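DUF3501 family protein (Burkholderia pseudomallei K96243, PDB 3FJV) is of unknown function but folds into an eight-stranded antiparallel sheet joined to a group of helices, two chains forming the assembly. Local coordinates at residues Leu10-Tyr15 / Lys63-Asp68; Val35-His40 / Leu165-Asp170; Asp83-Lys88 / Ala154-Leu159. All coordinates share one frame; numbering follows the deposited sequence. Where two conformers were deposited one is given.

Interaction 1 of 3, residues Leu10-Tyr15 / Lys63-Asp68; sequences LTLEAY and KIFDED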
loop_
_atom_site.group_PDB
_atom_site.type_symbol
_atom_site.label_atom_id
_atom_site.label_comp_id
_atom_site.label_asym_id
_atom_site.label_seq_id
_atom_site.Cartn_x
_atom_site.Cartn_y
_atom_site.Cartn_z
ATOM N N LEU A 10 -5.428 25.657 -7.053
ATOM C CA LEU A 10 -5.845 25.955 -8.396
ATOM C C LEU A 10 -7.014 25.063 -8.797
ATOM O O LEU A 10 -7.224 23.963 -8.267
ATOM C CB LEU A 10 -4.663 25.750 -9.356
ATOM C CG LEU A 10 -3.436 26.621 -9.102
ATOM C CD1 LEU A 10 -2.387 26.342 -10.126
ATOM C CD2 LEU A 10 -3.788 28.118 -9.080
ATOM N N THR A 11 -7.806 25.550 -9.736
ATOM C CA THR A 11 -8.820 24.724 -10.345
ATOM C C THR A 11 -8.121 23.693 -11.213
ATOM O O THR A 11 -6.934 23.835 -11.540
ATOM C CB THR A 11 -9.695 25.564 -11.250
ATOM O OG1 THR A 11 -8.849 26.210 -12.209
ATOM C CG2 THR A 11 -10.498 26.613 -10.453
ATOM N N LEU A 12 -8.872 22.692 -11.666
ATOM C CA LEU A 12 -8.321 21.659 -12.558
ATOM C C LEU A 12 -7.755 22.326 -13.818
ATOM O O LEU A 12 -6.707 21.966 -14.312
ATOM C CB LEU A 12 -9.412 20.636 -12.960
ATOM C CG LEU A 12 -9.957 19.694 -11.871
ATOM C CD1 LEU A 12 -11.020 18.707 -12.423
ATOM C CD2 LEU A 12 -8.823 18.903 -11.176
ATOM N N GLU A 13 -8.503 23.280 -14.356
ATOM C CA GLU A 13 -8.103 23.969 -15.555
ATOM C C GLU A 13 -6.804 24.752 -15.391
ATOM O O GLU A 13 -5.935 24.719 -16.274
ATOM C CB GLU A 13 -9.243 24.931 -15.980
ATOM C CG GLU A 13 -8.860 25.897 -17.069
ATOM C CD GLU A 13 -9.980 26.835 -17.472
ATOM O OE1 GLU A 13 -11.106 26.742 -16.930
ATOM O OE2 GLU A 13 -9.696 27.674 -18.343
ATOM N N ALA A 14 -6.708 25.505 -14.295
ATOM C CA ALA A 14 -5.544 26.327 -14.041
ATOM C C ALA A 14 -4.337 25.419 -13.740
ATOM O O ALA A 14 -3.236 25.685 -14.231
ATOM C CB ALA A 14 -5.801 27.318 -12.897
ATOM N N TYR A 15 -4.523 24.339 -12.971
ATOM C CA TYR A 15 -3.371 23.429 -12.725
ATOM C C TYR A 15 -2.856 22.753 -13.989
ATOM O O TYR A 15 -1.641 22.650 -14.201
ATOM C CB TYR A 15 -3.657 22.380 -11.622
ATOM C CG TYR A 15 -2.456 21.534 -11.322
ATOM C CD1 TYR A 15 -1.364 22.077 -10.637
ATOM C CD2 TYR A 15 -2.376 20.212 -11.716
ATOM C CE1 TYR A 15 -0.253 21.337 -10.372
ATOM C CE2 TYR A 15 -1.240 19.451 -11.452
ATOM C CZ TYR A 15 -0.184 20.029 -10.776
ATOM O OH TYR A 15 0.941 19.287 -10.487
ATOM N N LYS A 63 -9.657 13.767 -11.596
ATOM C CA LYS A 63 -10.576 14.797 -12.112
ATOM C C LYS A 63 -11.637 15.211 -11.106
ATOM O O LYS A 63 -12.843 15.114 -11.390
ATOM C CB LYS A 63 -11.261 14.324 -13.400
ATOM C CG LYS A 63 -10.290 13.941 -14.540
ATOM C CD LYS A 63 -11.077 13.495 -15.779
ATOM C CE LYS A 63 -10.220 12.920 -16.880
ATOM N NZ LYS A 63 -9.199 13.881 -17.228
ATOM N N ILE A 64 -11.186 15.685 -9.955
ATOM C CA ILE A 64 -12.054 16.064 -8.836
ATOM C C ILE A 64 -12.217 17.595 -8.752
ATOM O O ILE A 64 -11.232 18.319 -8.613
ATOM C CB ILE A 64 -11.500 15.516 -7.456
ATOM C CG1 ILE A 64 -11.429 13.992 -7.503
ATOM C CG2 ILE A 64 -12.341 16.087 -6.267
ATOM C CD1 ILE A 64 -10.631 13.405 -6.308
ATOM N N PHE A 65 -13.468 18.064 -8.875
ATOM C CA PHE A 65 -13.780 19.496 -8.850
ATOM C C PHE A 65 -15.009 19.933 -8.056
ATOM O O PHE A 65 -15.409 21.081 -8.127
ATOM C CB PHE A 65 -13.930 20.015 -10.301
ATOM C CG PHE A 65 -14.970 19.320 -11.101
ATOM C CD1 PHE A 65 -14.653 18.204 -11.841
ATOM C CD2 PHE A 65 -16.271 19.802 -11.155
ATOM C CE1 PHE A 65 -15.623 17.554 -12.623
ATOM C CE2 PHE A 65 -17.237 19.166 -11.940
ATOM C CZ PHE A 65 -16.927 18.039 -12.654
ATOM N N ASP A 66 -15.635 19.018 -7.351
ATOM C CA ASP A 66 -16.728 19.333 -6.506
ATOM C C ASP A 66 -16.204 19.641 -5.111
ATOM O O ASP A 66 -15.156 19.150 -4.677
ATOM C CB ASP A 66 -17.697 18.146 -6.451
ATOM C CG ASP A 66 -17.103 16.950 -5.761
ATOM O OD1 ASP A 66 -16.141 16.355 -6.304
ATOM O OD2 ASP A 66 -17.598 16.587 -4.665
ATOM N N GLU A 67 -16.972 20.415 -4.379
ATOM C CA GLU A 67 -16.460 20.996 -3.146
ATOM C C GLU A 67 -16.174 19.949 -2.065
ATOM O O GLU A 67 -15.149 20.019 -1.398
ATOM C CB GLU A 67 -17.480 22.016 -2.677
ATOM C CG GLU A 67 -17.141 22.843 -1.509
ATOM C CD GLU A 67 -18.378 23.650 -1.095
ATOM O OE1 GLU A 67 -18.886 24.447 -1.933
ATOM O OE2 GLU A 67 -18.877 23.436 0.041
ATOM N N ASP A 68 -17.066 18.983 -1.894
ATOM C CA ASP A 68 -16.861 17.952 -0.885
ATOM C C ASP A 68 -15.657 17.081 -1.253
ATOM O O ASP A 68 -14.889 16.704 -0.380
ATOM C CB ASP A 68 -18.095 17.086 -0.694
ATOM C CG ASP A 68 -19.234 17.798 0.014
ATOM O OD1 ASP A 68 -19.047 18.896 0.579
ATOM O OD2 ASP A 68 -20.349 17.237 -0.019
#
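Leu12, in the first turn of helix 12-30, pushes its isobutyl end against the link that joins helix 48-62 to helix 67-77, and its two methyls divide the work. Leu12 CD1 meets the aromatic ring of Phe65, 3.7 Å from Phe65 CD1, and also lies over the backbone where Lys63 gives way to Ile64. Leu12 CD2 meets only backbone across the contact, 3.6 Å from Ile64 O. The side chains of Leu12 and Phe65 cross at about a right angle, and the methyl comes to the ring obliquely, nearest to its CD1 atom. Phe65 starts toward Leu12, but CG sits between its own backbone N and carbonyl carbon (chi1 58°), which carries the far end of the ring away and leaves CB and CD1 as the touching atoms. A branched leucine suits this place because its two methyls can meet neighbouring parts of the link at once, the ring of Phe65 and the backbone at Lys63-Ile64. No hydrogen bond crosses the contact; it rests on van der Waals packing near the surface.

Both backbones are shaped by helix ends. Thr11 is the N-cap of helix 12-30: Thr11 OG1 accepts from Ala14 N at 3.1 Å, a role suited to a short hydroxyl side chain. On the other side, Lys63 has positive phi (48°) and is the C-prime residue of a Schellman motif that ends helix 48-62, turning the chain so that Ile64 and Phe65 pass beside Leu12. Asp66 then caps the next helix through OD2 to Gly69 N.

Leu12 and Ile64 both also touch Leu59 of helix 48-62, so the start of helix 12-30 is packed against the C-terminal end of helix 48-62 and the turn leading into helix 67-77.

Interaction 2 of 3, residues Val35-His40 / Leu165-Asp170; sequences VSIGNH and LSIGCD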
loop_
_atom_site.group_PDB
_atom_site.type_symbol
_atom_site.label_atom_id
_atom_site.label_comp_id
_atom_site.label_asym_id
_atom_site.label_seq_id
_atom_site.Cartn_x
_atom_site.Cartn_y
_atom_site.Cartn_z
ATOM N N VAL A 35 15.683 12.846 2.197
ATOM C CA VAL A 35 16.803 12.101 2.794
ATOM C C VAL A 35 16.642 10.591 2.519
ATOM O O VAL A 35 15.539 10.071 2.579
ATOM C CB VAL A 35 16.869 12.284 4.321
ATOM C CG1 VAL A 35 18.195 11.743 4.841
ATOM C CG2 VAL A 35 16.649 13.776 4.748
ATOM N N SER A 36 17.734 9.896 2.231
ATOM C CA SER A 36 17.739 8.449 2.139
ATOM C C SER A 36 18.230 7.851 3.421
ATOM O O SER A 36 19.044 8.468 4.099
ATOM C CB SER A 36 18.648 8.037 1.012
ATOM O OG SER A 36 17.960 8.303 -0.169
ATOM N N ILE A 37 17.735 6.667 3.777
ATOM C CA ILE A 37 18.192 5.990 4.986
ATOM C C ILE A 37 18.537 4.570 4.516
ATOM O O ILE A 37 17.654 3.731 4.286
ATOM C CB ILE A 37 17.130 5.921 6.115
ATOM C CG1 ILE A 37 16.615 7.308 6.525
ATOM C CG2 ILE A 37 17.738 5.279 7.358
ATOM C CD1 ILE A 37 15.413 7.187 7.612
ATOM N N GLY A 38 19.821 4.326 4.331
ATOM C CA GLY A 38 20.282 3.086 3.701
ATOM C C GLY A 38 19.858 3.057 2.255
ATOM O O GLY A 38 19.621 4.117 1.674
ATOM N N ASN A 39 19.763 1.849 1.687
ATOM C CA ASN A 39 19.442 1.641 0.258
ATOM C C ASN A 39 17.969 1.481 -0.087
ATOM O O ASN A 39 17.597 1.574 -1.275
ATOM C CB ASN A 39 20.210 0.412 -0.295
ATOM C CG ASN A 39 21.699 0.660 -0.414
ATOM O OD1 ASN A 39 22.132 1.776 -0.637
ATOM N ND2 ASN A 39 22.486 -0.388 -0.274
ATOM N N HIS A 40 17.112 1.245 0.911
ATOM C CA HIS A 40 15.715 0.930 0.628
ATOM C C HIS A 40 14.659 1.828 1.304
ATOM O O HIS A 40 13.466 1.655 1.023
ATOM C CB HIS A 40 15.450 -0.513 1.011
ATOM C CG HIS A 40 16.355 -1.471 0.316
ATOM N ND1 HIS A 40 16.119 -1.909 -0.968
ATOM C CD2 HIS A 40 17.533 -2.013 0.696
ATOM C CE1 HIS A 40 17.111 -2.698 -1.344
ATOM N NE2 HIS A 40 17.970 -2.789 -0.346
ATOM N N LEU A 165 21.870 17.755 12.276
ATOM C CA LEU A 165 20.723 16.891 12.437
ATOM C C LEU A 165 21.044 15.518 11.835
ATOM O O LEU A 165 21.484 15.425 10.689
ATOM C CB LEU A 165 19.524 17.498 11.732
ATOM C CG LEU A 165 18.213 16.747 11.779
ATOM C CD1 LEU A 165 17.719 16.533 13.197
ATOM C CD2 LEU A 165 17.204 17.522 10.916
ATOM N N SER A 166 20.849 14.471 12.620
ATOM C CA SER A 166 21.180 13.105 12.209
ATOM C C SER A 166 19.898 12.269 12.194
ATOM O O SER A 166 18.943 12.553 12.962
ATOM C CB SER A 166 22.236 12.519 13.200
ATOM O OG SER A 166 23.418 13.275 13.092
ATOM N N ILE A 167 19.871 11.258 11.314
ATOM C CA ILE A 167 18.754 10.329 11.197
ATOM C C ILE A 167 19.278 8.892 11.243
ATOM O O ILE A 167 20.340 8.569 10.676
ATOM C CB ILE A 167 17.934 10.579 9.924
ATOM C CG1 ILE A 167 16.647 9.765 9.906
ATOM C CG2 ILE A 167 18.732 10.263 8.674
ATOM C CD1 ILE A 167 15.765 10.161 8.752
ATOM N N GLY A 168 18.570 8.042 11.961
ATOM C CA GLY A 168 18.934 6.623 12.097
ATOM C C GLY A 168 17.726 5.697 12.081
ATOM O O GLY A 168 16.587 6.143 11.989
ATOM N N CYS A 169 17.989 4.402 12.156
ATOM C CA CYS A 169 16.944 3.403 12.342
ATOM C C CYS A 169 17.505 2.261 13.206
ATOM O O CYS A 169 18.594 1.755 12.922
ATOM C CB CYS A 169 16.536 2.833 10.983
ATOM S SG CYS A 169 15.128 1.681 11.062
ATOM N N ASP A 170 16.738 1.820 14.198
ATOM C CA ASP A 170 17.176 0.742 15.072
ATOM C C ASP A 170 16.310 -0.507 14.977
ATOM O O ASP A 170 16.388 -1.366 15.852
ATOM C CB ASP A 170 17.302 1.218 16.539
ATOM C CG ASP A 170 15.968 1.569 17.186
ATOM O OD1 ASP A 170 14.886 1.409 16.564
ATOM O OD2 ASP A 170 16.004 2.004 18.351
#
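Ile37 and Ile167 meet through their delta methyls, and every contact between the two strands is apolar. Ile37 CD1 and Ile167 CD1 are 3.2 Å apart, tighter than usual for two carbons; two conformers were deposited for Ile167, so this closeness is doubtful. Their side chains cross at about a right angle. In Ile167, CG1 lies anti to the backbone N (chi1 -171°), which sends the longer branch to Ile37 and leaves CG2 for Val35. That second pairing is looser, Val35 CG1 lying 4.1 Å from Ile167 CG2 as the side chains run past each other in opposite directions; Val35 too has two conformers, so it holds for the given copies only. Beta-branched residues suit both strands, since they favour extended backbone and offer two branches to different neighbours.

Hydrogen bonding takes place elsewhere: Val35 pairs through the backbone with Leu43, and Ile167 with Ala179, while the hydroxyl of Tyr174 bonds Ile37 O and His40 N.

The facing side chains, with Leu43, Val115 and Ile176 around them, are consistent with a strongly curled antiparallel sheet whose first and seventh strands, 34-37 and 165-169, face each other across a shared apolar interior.

Interaction 3 of 3, residues Asp83-Lys88 / Ala154-Leu159; sequences DGSNLK and AMKAKL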
loop_
_atom_site.group_PDB
_atom_site.type_symbol
_atom_site.label_atom_id
_atom_site.label_comp_id
_atom_site.label_asym_id
_atom_site.label_seq_id
_atom_site.Cartn_x
_atom_site.Cartn_y
_atom_site.Cartn_z
ATOM N N ASP A 83 3.139 21.680 12.124
ATOM C CA ASP A 83 2.237 22.504 12.886
ATOM C C ASP A 83 2.918 23.519 13.758
ATOM O O ASP A 83 2.223 24.228 14.500
ATOM C CB ASP A 83 1.312 21.655 13.742
ATOM C CG ASP A 83 2.045 20.765 14.659
ATOM O OD1 ASP A 83 3.261 21.013 14.912
ATOM O OD2 ASP A 83 1.408 19.792 15.117
ATOM N N GLY A 84 4.248 23.602 13.704
ATOM C CA GLY A 84 4.968 24.489 14.616
ATOM C C GLY A 84 6.035 23.777 15.467
ATOM O O GLY A 84 7.086 24.311 15.685
ATOM N N SER A 85 5.722 22.571 15.923
ATOM C CA SER A 85 6.590 21.826 16.803
ATOM C C SER A 85 6.934 20.432 16.299
ATOM O O SER A 85 7.551 19.656 17.014
ATOM C CB SER A 85 5.957 21.746 18.184
ATOM O OG SER A 85 6.187 22.953 18.904
ATOM N N ASN A 86 6.550 20.145 15.064
ATOM C CA ASN A 86 6.851 18.865 14.506
ATOM C C ASN A 86 7.191 18.902 13.035
ATOM O O ASN A 86 6.657 19.690 12.224
ATOM C CB ASN A 86 5.695 17.933 14.719
ATOM C CG ASN A 86 4.422 18.534 14.276
ATOM O OD1 ASN A 86 4.411 19.384 13.376
ATOM N ND2 ASN A 86 3.338 18.152 14.924
ATOM N N LEU A 87 8.128 18.058 12.699
ATOM C CA LEU A 87 8.444 17.831 11.300
ATOM C C LEU A 87 7.572 16.634 10.854
ATOM O O LEU A 87 7.331 15.666 11.639
ATOM C CB LEU A 87 9.911 17.505 11.188
ATOM C CG LEU A 87 10.899 18.566 11.684
ATOM C CD1 LEU A 87 12.373 18.079 11.589
ATOM C CD2 LEU A 87 10.710 19.844 10.894
ATOM N N LYS A 88 7.080 16.714 9.629
ATOM C CA LYS A 88 6.256 15.670 9.019
ATOM C C LYS A 88 6.991 15.118 7.793
ATOM O O LYS A 88 7.571 15.886 7.045
ATOM C CB LYS A 88 4.862 16.213 8.614
ATOM C CG LYS A 88 4.029 16.908 9.706
ATOM C CD LYS A 88 3.615 16.011 10.787
ATOM C CE LYS A 88 2.621 16.700 11.764
ATOM N NZ LYS A 88 1.306 16.998 11.157
ATOM N N ALA A 154 14.518 23.069 23.255
ATOM C CA ALA A 154 15.964 23.003 23.143
ATOM C C ALA A 154 16.385 22.502 21.748
ATOM O O ALA A 154 17.299 23.037 21.156
ATOM C CB ALA A 154 16.598 22.182 24.337
HETATM N N MSE A 155 15.662 21.530 21.187
HETATM C CA MSE A 155 15.937 21.036 19.845
HETATM C C MSE A 155 15.620 22.021 18.759
HETATM O O MSE A 155 16.383 22.204 17.817
HETATM C CB MSE A 155 15.125 19.744 19.627
HETATM C CG MSE A 155 15.508 18.634 20.545
HETATM SE SE MSE A 155 14.203 17.207 20.251
HETATM C CE MSE A 155 14.592 16.239 21.966
ATOM N N LYS A 156 14.494 22.733 18.904
ATOM C CA LYS A 156 14.175 23.759 17.967
ATOM C C LYS A 156 15.264 24.857 17.950
ATOM O O LYS A 156 15.646 25.347 16.881
ATOM C CB LYS A 156 12.822 24.405 18.291
ATOM C CG LYS A 156 11.605 23.603 17.979
ATOM C CD LYS A 156 10.435 24.559 18.191
ATOM C CE LYS A 156 9.137 23.914 18.233
ATOM N NZ LYS A 156 8.124 24.902 18.733
ATOM N N ALA A 157 15.725 25.269 19.125
ATOM C CA ALA A 157 16.712 26.334 19.202
ATOM C C ALA A 157 17.981 25.899 18.398
ATOM O O ALA A 157 18.537 26.666 17.574
ATOM C CB ALA A 157 17.082 26.630 20.657
ATOM N N LYS A 158 18.450 24.705 18.706
ATOM C CA LYS A 158 19.737 24.215 18.168
ATOM C C LYS A 158 19.606 24.038 16.667
ATOM O O LYS A 158 20.441 24.503 15.946
ATOM C CB LYS A 158 20.203 22.912 18.856
ATOM C CG LYS A 158 20.750 23.146 20.261
ATOM C CD LYS A 158 21.282 21.929 20.875
ATOM C CE LYS A 158 22.021 22.208 22.162
ATOM N NZ LYS A 158 22.486 20.845 22.622
ATOM N N LEU A 159 18.498 23.462 16.207
ATOM C CA LEU A 159 18.295 23.270 14.786
ATOM C C LEU A 159 18.283 24.592 13.996
ATOM O O LEU A 159 18.993 24.754 12.968
ATOM C CB LEU A 159 16.997 22.493 14.554
ATOM C CG LEU A 159 16.796 21.917 13.180
ATOM C CD1 LEU A 159 17.937 20.939 12.851
ATOM C CD2 LEU A 159 15.409 21.278 13.074
#
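The backbone turns at Asp83-Ser85 and then enters strand 86-93, while the facing residues form a regular helix, with Ser85 CA and Lys156 CA the nearest pair at 7.9 Å. Gly84 has positive phi (124°), a conformation in which a beta-carbon would press on the preceding carbonyl oxygen, so glycine fits this turn.

Between turn and helix a single side chain does the work. Lys156 reaches out from the helix with its chain extended beyond CG, a shape that brings the ammonium group to the turn. Lys156 NZ gives a hydrogen bond of 2.8 Å to Ser85 OG and a weak one of 3.3 Å to Gly84 O. Because both acceptors lie at the same turn, the end of the lysine grips a side-chain hydroxyl and a backbone carbonyl together, and Lys156 CE follows NZ in, 3.2 Å from Ser85 OG. Serine is apt: OG, beside its own backbone N (chi1 -80°), offers an acceptor near Gly84 O, so that one ammonium group meets both. NZ also forms a salt bridge with Asp194, which would be expected to favour its charged form.

The turn is stiffened from within. Asp83 OD1 accepts from Ser85 N at 3.1 Å, nearly along the C-O axis, which makes an Asx turn. In the given conformer, one of two deposited, Asn86 OD1 accepts in its carbonyl plane from Asp83 N, at 2.9 Å. The short aspartate side chain thus ties off a backbone N-H group of the turn.

Beyond the turn Ser85 and Leu87 pair with strand 144-150 and the residue after it, and Gly84 bonds the backbone of Asp194. Leu87 and Leu159 also touch helix 183-190, so helix 153-160, the start of strand 86-93 and the C-terminal residues come together at one end of the sheet.

From the N terminus, helix 12-30 opens interaction 1, and strand 34-37 opens interaction 2 before interaction 1 closes at residues 63-68; these two therefore cross along the chain. They remain well separated in space, with centres 37 Å apart on opposite sides of the chain's centre. Interaction 3 begins after interaction 1 is complete, at the start of strand 86-93, and closes on helix 153-160. Strand 165-169 then completes interaction 2, whose long loop contains all of interaction 3. Those two touch through Leu165 CB and Leu159 CD1, 4.0 Å apart. Interaction 1 ties the start of helix 12-30 to the link between helices 48-62 and 67-77, whereas interactions 2 and 3 draw together the sheet and its flanking helix.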